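Side-chain contact in uncharacterized protein Q64V53_BACFR (Bacteroides fragilis, PDB 2RA8), which is of unknown function but joins a WGR domain, a module found in some nucleic-acid-binding proteins, to a leucine-rich-repeat domain: residues E211-G215 with S216-N220. Sequence-based numbering, arbitrary orientation.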
loop_
_atom_site.group_PDB
_atom_site.type_symbol
_atom_site.label_atom_id
_atom_site.label_comp_id
_atom_site.label_asym_id
_atom_site.label_seq_id
_atom_site.Cartn_x
_atom_site.Cartn_y
_atom_site.Cartn_z
ATOM N N GLU A 211 -25.503 5.479 17.836
ATOM C CA GLU A 211 -26.448 6.225 18.661
ATOM C C GLU A 211 -25.999 7.648 18.876
ATOM O O GLU A 211 -26.825 8.558 18.995
ATOM C CB GLU A 211 -26.660 5.514 20.001
ATOM C CG GLU A 211 -27.339 4.156 19.837
ATOM C CD GLU A 211 -27.694 3.503 21.156
ATOM O OE1 GLU A 211 -28.615 4.005 21.837
ATOM O OE2 GLU A 211 -27.050 2.490 21.509
ATOM N N ASP A 212 -24.688 7.859 18.937
ATOM C CA ASP A 212 -24.170 9.213 19.079
ATOM C C ASP A 212 -24.551 9.991 17.842
ATOM O O ASP A 212 -25.002 11.133 17.926
ATOM C CB ASP A 212 -22.647 9.217 19.242
ATOM C CG ASP A 212 -22.208 8.786 20.628
ATOM O OD1 ASP A 212 -23.019 8.909 21.574
ATOM O OD2 ASP A 212 -21.048 8.337 20.779
ATOM N N ILE A 213 -24.399 9.370 16.680
ATOM C CA ILE A 213 -24.750 10.034 15.430
ATOM C C ILE A 213 -26.234 10.334 15.381
ATOM O O ILE A 213 -26.635 11.467 15.116
ATOM C CB ILE A 213 -24.350 9.165 14.225
ATOM C CG1 ILE A 213 -22.845 8.894 14.284
ATOM C CG2 ILE A 213 -24.717 9.862 12.931
ATOM C CD1 ILE A 213 -22.366 7.844 13.311
ATOM N N LEU A 214 -27.059 9.330 15.668
ATOM C CA LEU A 214 -28.511 9.502 15.652
ATOM C C LEU A 214 -28.934 10.557 16.644
ATOM O O LEU A 214 -29.906 11.286 16.422
ATOM C CB LEU A 214 -29.216 8.185 16.007
ATOM C CG LEU A 214 -28.830 6.900 15.276
ATOM C CD1 LEU A 214 -29.844 5.806 15.614
ATOM C CD2 LEU A 214 -28.801 7.138 13.789
ATOM N N GLY A 215 -28.202 10.639 17.751
ATOM C CA GLY A 215 -28.519 11.619 18.776
ATOM C C GLY A 215 -27.980 13.009 18.493
ATOM O O GLY A 215 -28.289 13.957 19.219
ATOM N N SER A 216 -27.174 13.138 17.446
ATOM C CA SER A 216 -26.593 14.429 17.093
ATOM C C SER A 216 -27.331 15.047 15.950
ATOM O O SER A 216 -28.010 14.361 15.189
ATOM C CB SER A 216 -25.132 14.265 16.682
ATOM O OG SER A 216 -24.376 13.641 17.702
ATOM N N ASP A 217 -27.210 16.363 15.823
ATOM C CA ASP A 217 -27.852 17.071 14.730
ATOM C C ASP A 217 -26.758 17.464 13.773
ATOM O O ASP A 217 -25.842 18.207 14.127
ATOM C CB ASP A 217 -28.587 18.310 15.247
ATOM C CG ASP A 217 -29.704 17.957 16.216
ATOM O OD1 ASP A 217 -30.630 17.209 15.818
ATOM O OD2 ASP A 217 -29.658 18.423 17.375
ATOM N N LEU A 218 -26.837 16.940 12.557
ATOM C CA LEU A 218 -25.844 17.222 11.533
ATOM C C LEU A 218 -26.551 17.696 10.289
ATOM O O LEU A 218 -26.441 17.077 9.230
ATOM C CB LEU A 218 -25.048 15.933 11.222
ATOM C CG LEU A 218 -24.472 15.210 12.438
ATOM C CD1 LEU A 218 -23.842 13.889 12.036
ATOM C CD2 LEU A 218 -23.431 16.104 13.104
ATOM N N PRO A 219 -27.282 18.821 10.382
ATOM C CA PRO A 219 -28.007 19.339 9.220
ATOM C C PRO A 219 -27.188 19.669 8.001
ATOM O O PRO A 219 -27.675 19.552 6.879
ATOM C CB PRO A 219 -28.715 20.573 9.778
ATOM C CG PRO A 219 -27.724 21.083 10.777
ATOM C CD PRO A 219 -27.300 19.804 11.484
ATOM N N ASN A 220 -25.946 20.094 8.195
ATOM C CA ASN A 220 -25.112 20.448 7.048
ATOM C C ASN A 220 -24.206 19.335 6.581
ATOM O O ASN A 220 -23.377 19.548 5.702
ATOM C CB ASN A 220 -24.266 21.679 7.363
ATOM C CG ASN A 220 -25.118 22.899 7.688
ATOM O OD1 ASN A 220 -26.105 23.180 6.995
ATOM N ND2 ASN A 220 -24.735 23.631 8.729
HETATM O O HOH W 1 -28.128 16.753 19.332
#
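Ser216 N donates to Ile213 O, three residues back, at 2.9 Å, next to the regular helical bond from Gly215 N to Glu211 O, and from Ser216 the chain runs on in an extended conformation. The side chain of Ser216 turns back on the same helix. With chi1 at -57° the hydroxyl points away from its own carbonyl and swings back over Asp212; Ser216 OG donates to Asp212 O at 2.6 Å, from 36° out of the carbonyl plane. One serine thus engages two consecutive carbonyls near the helix end, Asp212 O through the hydroxyl and Ile213 O through the amide. A water donates to Gly215 O at 2.8 Å and to Asp217 OD2 at 3.0 Å, linking the end region of the helix to the first acidic side chain beyond it. Ile213 CG2 rests against Leu218 CD1 at 4.2 Å, a light apolar contact between two buried side chains. The Asp212 carboxylate is engaged elsewhere: OD2 accepts from Ser186 OG and Ile187 N. Backbone bonds from Asp217 to Lys190 and Arg192 tie the extended segment to the loop before strand 197-201. Residues 216-220 carry the chain from helix 207-215 toward strand 223-227, the next strand of the parallel sheet, consistent with the helix-to-strand return of a leucine-rich-repeat fold.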